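PDB 4OVQ: TRAP dicarboxylate ABC transporter, substrate-binding protein from Roseobacter denitrificans, which binds beta-D-glucuronate and probably serves as the periplasmic solute-binding component of a TRAP transporter. Local coordinates for residues D24-Y36 / E56-Q70. Residues are numbered along the deposited sequence; the frame is centred on the assembly and turned at random.
Sequences DNWRGWNIHVDGY and EYTLQMFHGGTLGSQ. With BDP (beta-D-glucopyranuronic acid), chain C.
Trp-29 of strand 25-29 meets Leu-67, Gly-68 and Gln-70 with its indole, CG lying anti to the backbone N (chi1 -178°), a torsion that sends the ring along the chain toward the turns following strand 58-62. From CB outward, the first atom to meet that segment is CD1, which has Leu-67 CB 3.7 Å away at the ring edge. NE1 then donates to Gly-68 O at 3.0 Å; the oxygen lies in the indole plane, whereas the donor stands 43° out of the carbonyl plane, so no lone pair is aimed at it. CZ2 passes the backbone of Ser-69 and Gln-70, the far corner, CH2, rests 3.5 Å from Gln-70 CB, and CZ3 lies against the Gln-70 amide, the glutamine chain crossing the indole at about a right angle. Phe-87 of the neighbouring strand adds another ring against this indole.

The two strands belong to a parallel beta-alpha-beta unit, strand 25-29, helix 37-52 and strand 58-62, in which the second strand forms one edge of a five-stranded sheet. Backbone bonds from Thr-58 N to Asp-24 O through Asn-30 N to Phe-62 O zip the pair together. With no side chain on Gly-28, the SE atom of selenomethionine Met-61 (3.9 Å from Gly-28 CA) and Leu-59 CD1 settle directly over its backbone.

Farther along, Asn-30 ND2 donates almost straight (172°) to His-63 ND1 at 3.0 Å, tilted from the imidazole plane; Thr-39 also bonds ND2, and Asp-43 holds His-63 NE2. Backbone bonds from Gly-65 N to Asn-30 O and from Gly-64 N to His-32 O also tie the loops, which reach the glucuronate. His-32, sandwiched between Tyr-36 and Ile-31 CG2, donates from NE2 to sugar O2 at 2.9 Å, and Gln-70 NE2 donates to O3 at 3.0 Å while its OE1 accepts from the backbone N of Asn-88.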
loop_
_atom_site.group_PDB
_atom_site.type_symbol
_atom_site.label_atom_id
_atom_site.label_comp_id
_atom_site.label_asym_id
_atom_site.label_seq_id
_atom_site.Cartn_x
_atom_site.Cartn_y
_atom_site.Cartn_z
ATOM N N ASP A 24 -10.618 -5.863 25.621
ATOM C CA ASP A 24 -10.189 -4.477 25.808
ATOM C C ASP A 24 -8.736 -4.281 25.372
ATOM O O ASP A 24 -8.352 -3.186 24.950
ATOM C CB ASP A 24 -10.342 -4.046 27.276
ATOM C CG ASP A 24 -11.768 -4.162 27.773
ATOM O OD1 ASP A 24 -12.679 -3.588 27.128
ATOM O OD2 ASP A 24 -11.976 -4.837 28.803
ATOM N N ASN A 25 -7.943 -5.344 25.472
ATOM C CA ASN A 25 -6.534 -5.312 25.082
ATOM C C ASN A 25 -6.387 -5.890 23.679
ATOM O O ASN A 25 -6.557 -7.099 23.448
ATOM C CB ASN A 25 -5.696 -6.093 26.076
ATOM C CG ASN A 25 -5.832 -5.557 27.500
ATOM O OD1 ASN A 25 -6.147 -4.382 27.710
ATOM N ND2 ASN A 25 -5.586 -6.420 28.485
ATOM N N TRP A 26 -6.089 -5.012 22.735
ATOM C CA TRP A 26 -6.087 -5.386 21.338
ATOM C C TRP A 26 -4.703 -5.778 20.839
ATOM O O TRP A 26 -3.672 -5.426 21.423
ATOM C CB TRP A 26 -6.591 -4.202 20.495
ATOM C CG TRP A 26 -8.027 -3.731 20.775
ATOM C CD1 TRP A 26 -8.997 -4.411 21.463
ATOM C CD2 TRP A 26 -8.631 -2.498 20.352
ATOM N NE1 TRP A 26 -10.159 -3.671 21.492
ATOM C CE2 TRP A 26 -9.959 -2.493 20.824
ATOM C CE3 TRP A 26 -8.169 -1.390 19.638
ATOM C CZ2 TRP A 26 -10.835 -1.427 20.588
ATOM C CZ3 TRP A 26 -9.030 -0.336 19.398
ATOM C CH2 TRP A 26 -10.343 -0.346 19.890
ATOM N N ARG A 27 -4.702 -6.477 19.708
ATOM C CA ARG A 27 -3.482 -6.783 18.997
ATOM C C ARG A 27 -3.569 -6.167 17.604
ATOM O O ARG A 27 -4.651 -6.135 17.004
ATOM C CB ARG A 27 -3.286 -8.296 18.912
ATOM C CG ARG A 27 -3.124 -8.897 20.295
ATOM C CD ARG A 27 -3.391 -10.367 20.326
ATOM N NE ARG A 27 -2.523 -11.091 19.416
ATOM C CZ ARG A 27 -2.916 -11.745 18.322
ATOM N NH1 ARG A 27 -4.193 -11.787 17.947
ATOM N NH2 ARG A 27 -2.003 -12.377 17.589
ATOM N N GLY A 28 -2.429 -5.686 17.131
ATOM C CA GLY A 28 -2.333 -5.076 15.821
ATOM C C GLY A 28 -1.186 -5.598 14.975
ATOM O O GLY A 28 -0.141 -5.992 15.495
ATOM N N TRP A 29 -1.386 -5.566 13.658
ATOM C CA TRP A 29 -0.391 -6.013 12.683
ATOM C C TRP A 29 0.212 -4.883 11.881
ATOM O O TRP A 29 -0.507 -3.960 11.442
ATOM C CB TRP A 29 -1.058 -7.019 11.729
ATOM C CG TRP A 29 -0.244 -7.654 10.666
ATOM C CD1 TRP A 29 0.304 -8.915 10.706
ATOM C CD2 TRP A 29 0.064 -7.127 9.364
ATOM N NE1 TRP A 29 0.953 -9.171 9.536
ATOM C CE2 TRP A 29 0.828 -8.101 8.691
ATOM C CE3 TRP A 29 -0.207 -5.914 8.716
ATOM C CZ2 TRP A 29 1.325 -7.907 7.384
ATOM C CZ3 TRP A 29 0.302 -5.704 7.441
ATOM C CH2 TRP A 29 1.011 -6.721 6.761
ATOM N N ASN A 30 1.515 -4.948 11.683
ATOM C CA ASN A 30 2.224 -4.074 10.761
ATOM C C ASN A 30 3.372 -4.878 10.174
ATOM O O ASN A 30 4.040 -5.629 10.907
ATOM C CB ASN A 30 2.740 -2.827 11.517
ATOM C CG ASN A 30 3.835 -2.061 10.761
ATOM O OD1 ASN A 30 3.720 -1.822 9.577
ATOM N ND2 ASN A 30 4.898 -1.637 11.460
ATOM N N ILE A 31 3.632 -4.748 8.876
ATOM C CA ILE A 31 4.667 -5.555 8.227
ATOM C C ILE A 31 6.074 -4.976 8.356
ATOM O O ILE A 31 7.049 -5.686 8.101
ATOM C CB ILE A 31 4.320 -5.801 6.731
ATOM C CG1 ILE A 31 4.983 -7.061 6.150
ATOM C CG2 ILE A 31 4.586 -4.570 5.890
ATOM C CD1 ILE A 31 4.214 -7.581 4.890
ATOM N N HIS A 32 6.195 -3.715 8.785
ATOM C CA HIS A 32 7.438 -2.953 8.633
ATOM C C HIS A 32 8.421 -3.102 9.793
ATOM O O HIS A 32 8.063 -3.579 10.867
ATOM C CB HIS A 32 7.150 -1.482 8.304
ATOM C CG HIS A 32 6.559 -1.316 6.945
ATOM N ND1 HIS A 32 7.315 -1.441 5.799
ATOM C CD2 HIS A 32 5.282 -1.101 6.539
ATOM C CE1 HIS A 32 6.532 -1.306 4.745
ATOM N NE2 HIS A 32 5.295 -1.092 5.162
ATOM N N VAL A 33 9.640 -2.661 9.539
ATOM C CA VAL A 33 10.720 -2.781 10.523
ATOM C C VAL A 33 10.835 -1.567 11.412
ATOM O O VAL A 33 10.038 -0.631 11.298
ATOM C CB VAL A 33 12.040 -2.982 9.821
ATOM C CG1 VAL A 33 11.984 -4.245 8.977
ATOM C CG2 VAL A 33 12.342 -1.779 8.973
ATOM N N ASP A 34 11.850 -1.569 12.265
ATOM C CA ASP A 34 12.013 -0.492 13.200
ATOM C C ASP A 34 12.277 0.834 12.518
ATOM O O ASP A 34 13.023 0.921 11.536
ATOM C CB ASP A 34 13.171 -0.759 14.176
ATOM C CG ASP A 34 12.895 -1.904 15.140
ATOM O OD1 ASP A 34 11.732 -2.333 15.283
ATOM O OD2 ASP A 34 13.875 -2.378 15.768
ATOM N N GLY A 35 11.685 1.882 13.079
ATOM C CA GLY A 35 11.924 3.221 12.597
ATOM C C GLY A 35 11.201 3.606 11.343
ATOM O O GLY A 35 11.234 4.786 10.939
ATOM N N TYR A 36 10.551 2.616 10.692
ATOM C CA TYR A 36 9.771 2.891 9.508
ATOM C C TYR A 36 8.609 3.776 9.918
ATOM O O TYR A 36 8.076 3.610 11.028
ATOM C CB TYR A 36 9.249 1.583 8.908
ATOM C CG TYR A 36 8.866 1.647 7.459
ATOM C CD1 TYR A 36 9.834 1.540 6.459
ATOM C CD2 TYR A 36 7.529 1.772 7.076
ATOM C CE1 TYR A 36 9.464 1.589 5.123
ATOM C CE2 TYR A 36 7.151 1.811 5.752
ATOM C CZ TYR A 36 8.126 1.716 4.774
ATOM O OH TYR A 36 7.774 1.735 3.455
ATOM N N GLU A 56 -8.804 2.422 29.122
ATOM C CA GLU A 56 -9.861 1.433 28.929
ATOM C C GLU A 56 -9.592 0.563 27.726
ATOM O O GLU A 56 -9.960 -0.612 27.707
ATOM C CB GLU A 56 -11.195 2.141 28.811
ATOM C CG GLU A 56 -11.661 2.689 30.157
ATOM C CD GLU A 56 -11.929 1.572 31.144
ATOM O OE1 GLU A 56 -12.497 0.550 30.713
ATOM O OE2 GLU A 56 -11.556 1.701 32.331
ATOM N N TYR A 57 -8.916 1.117 26.723
ATOM C CA TYR A 57 -8.515 0.315 25.574
ATOM C C TYR A 57 -7.006 0.453 25.316
ATOM O O TYR A 57 -6.482 1.567 25.290
ATOM C CB TYR A 57 -9.329 0.689 24.327
ATOM C CG TYR A 57 -10.813 0.395 24.487
ATOM C CD1 TYR A 57 -11.654 1.320 25.056
ATOM C CD2 TYR A 57 -11.348 -0.829 24.083
ATOM C CE1 TYR A 57 -12.996 1.062 25.227
ATOM C CE2 TYR A 57 -12.696 -1.098 24.254
ATOM C CZ TYR A 57 -13.515 -0.142 24.816
ATOM O OH TYR A 57 -14.862 -0.372 25.011
ATOM N N THR A 58 -6.323 -0.672 25.125
ATOM C CA THR A 58 -4.910 -0.651 24.779
ATOM C C THR A 58 -4.648 -1.523 23.554
ATOM O O THR A 58 -5.485 -2.341 23.162
ATOM C CB THR A 58 -4.038 -1.145 25.927
ATOM O OG1 THR A 58 -4.256 -2.545 26.143
ATOM C CG2 THR A 58 -4.365 -0.384 27.183
ATOM N N LEU A 59 -3.462 -1.367 22.985
ATOM C CA LEU A 59 -3.095 -2.042 21.751
ATOM C C LEU A 59 -1.647 -2.485 21.805
ATOM O O LEU A 59 -0.756 -1.670 22.032
ATOM C CB LEU A 59 -3.296 -1.106 20.567
ATOM C CG LEU A 59 -2.828 -1.554 19.180
ATOM C CD1 LEU A 59 -3.551 -2.814 18.718
ATOM C CD2 LEU A 59 -3.149 -0.404 18.218
ATOM N N GLN A 60 -1.423 -3.784 21.591
ATOM C CA GLN A 60 -0.098 -4.324 21.415
ATOM C C GLN A 60 0.202 -4.570 19.923
ATOM O O GLN A 60 -0.458 -5.404 19.269
ATOM C CB GLN A 60 0.020 -5.647 22.199
ATOM C CG GLN A 60 1.422 -6.236 22.250
ATOM C CD GLN A 60 1.504 -7.427 23.190
ATOM O OE1 GLN A 60 0.537 -7.744 23.884
ATOM N NE2 GLN A 60 2.653 -8.093 23.214
HETATM N N MSE A 61 1.194 -3.852 19.405
HETATM C CA MSE A 61 1.643 -4.044 18.031
HETATM C C MSE A 61 2.630 -5.196 17.874
HETATM O O MSE A 61 3.513 -5.393 18.705
HETATM C CB MSE A 61 2.305 -2.780 17.500
HETATM C CG MSE A 61 1.365 -1.561 17.372
HETATM SE SE MSE A 61 -0.181 -1.850 16.224
HETATM C CE MSE A 61 0.802 -2.536 14.666
ATOM N N PHE A 62 2.442 -5.940 16.789
ATOM C CA PHE A 62 3.422 -6.877 16.293
ATOM C C PHE A 62 3.894 -6.360 14.942
ATOM O O PHE A 62 3.184 -6.524 13.915
ATOM C CB PHE A 62 2.780 -8.263 16.187
ATOM C CG PHE A 62 2.325 -8.807 17.511
ATOM C CD1 PHE A 62 1.162 -8.353 18.095
ATOM C CD2 PHE A 62 3.075 -9.755 18.188
ATOM C CE1 PHE A 62 0.739 -8.823 19.318
ATOM C CE2 PHE A 62 2.659 -10.232 19.410
ATOM C CZ PHE A 62 1.491 -9.763 19.979
ATOM N N HIS A 63 5.033 -5.685 14.946
ATOM C CA HIS A 63 5.660 -5.148 13.756
ATOM C C HIS A 63 6.440 -6.243 13.014
ATOM O O HIS A 63 6.499 -7.385 13.456
ATOM C CB HIS A 63 6.607 -4.020 14.137
ATOM C CG HIS A 63 5.938 -2.908 14.892
ATOM N ND1 HIS A 63 4.856 -2.216 14.396
ATOM C CD2 HIS A 63 6.221 -2.350 16.088
ATOM C CE1 HIS A 63 4.478 -1.299 15.270
ATOM N NE2 HIS A 63 5.305 -1.348 16.298
ATOM N N GLY A 64 7.063 -5.863 11.902
ATOM C CA GLY A 64 7.899 -6.793 11.161
ATOM C C GLY A 64 7.176 -7.998 10.596
ATOM O O GLY A 64 7.841 -8.974 10.246
ATOM N N GLY A 65 5.843 -7.980 10.489
ATOM C CA GLY A 65 5.141 -9.087 9.861
ATOM C C GLY A 65 5.208 -10.418 10.601
ATOM O O GLY A 65 4.900 -11.474 10.038
ATOM N N THR A 66 5.584 -10.365 11.877
ATOM C CA THR A 66 5.836 -11.602 12.626
ATOM C C THR A 66 4.530 -12.380 12.845
ATOM O O THR A 66 4.551 -13.584 13.106
ATOM C CB THR A 66 6.592 -11.331 13.959
ATOM O OG1 THR A 66 5.743 -10.609 14.842
ATOM C CG2 THR A 66 7.910 -10.520 13.698
ATOM N N LEU A 67 3.382 -11.731 12.646
ATOM C CA LEU A 67 2.108 -12.439 12.732
ATOM C C LEU A 67 1.631 -13.079 11.403
ATOM O O LEU A 67 0.699 -13.899 11.379
ATOM C CB LEU A 67 1.007 -11.514 13.251
ATOM C CG LEU A 67 1.094 -11.181 14.741
ATOM C CD1 LEU A 67 -0.135 -10.384 15.155
ATOM C CD2 LEU A 67 1.265 -12.430 15.603
ATOM N N GLY A 68 2.282 -12.731 10.308
ATOM C CA GLY A 68 1.984 -13.398 9.057
ATOM C C GLY A 68 1.952 -12.476 7.854
ATOM O O GLY A 68 2.250 -11.284 7.930
ATOM N N SER A 69 1.633 -13.046 6.714
ATOM C CA SER A 69 1.577 -12.257 5.499
ATOM C C SER A 69 0.440 -11.256 5.506
ATOM O O SER A 69 -0.482 -11.329 6.318
ATOM C CB SER A 69 1.370 -13.166 4.311
ATOM O OG SER A 69 0.020 -13.603 4.249
ATOM N N GLN A 70 0.494 -10.288 4.592
ATOM C CA GLN A 70 -0.549 -9.289 4.599
ATOM C C GLN A 70 -1.934 -9.902 4.268
ATOM O O GLN A 70 -2.915 -9.602 4.960
ATOM C CB GLN A 70 -0.171 -8.085 3.720
ATOM C CG GLN A 70 -1.138 -6.935 3.878
ATOM C CD GLN A 70 -0.590 -5.544 3.647
ATOM O OE1 GLN A 70 -1.194 -4.589 4.105
ATOM N NE2 GLN A 70 0.562 -5.423 2.975
HETATM C C1 BDP C . 4.749 -1.680 0.819
HETATM C C2 BDP C . 3.536 -1.657 1.713
HETATM C C3 BDP C . 3.481 -2.951 2.399
HETATM C C4 BDP C . 3.385 -4.060 1.405
HETATM C C5 BDP C . 4.558 -4.018 0.455
HETATM C C6 BDP C . 4.495 -5.105 -0.630
HETATM O O2 BDP C . 3.794 -0.597 2.696
HETATM O O3 BDP C . 2.197 -2.938 3.128
HETATM O O4 BDP C . 3.344 -5.371 2.113
HETATM O O5 BDP C . 4.658 -2.751 -0.180
HETATM O O6A BDP C . 4.013 -6.238 -0.336
HETATM O O1 BDP C . 4.909 -0.503 0.082
HETATM O O6B BDP C . 5.084 -4.802 -1.697
#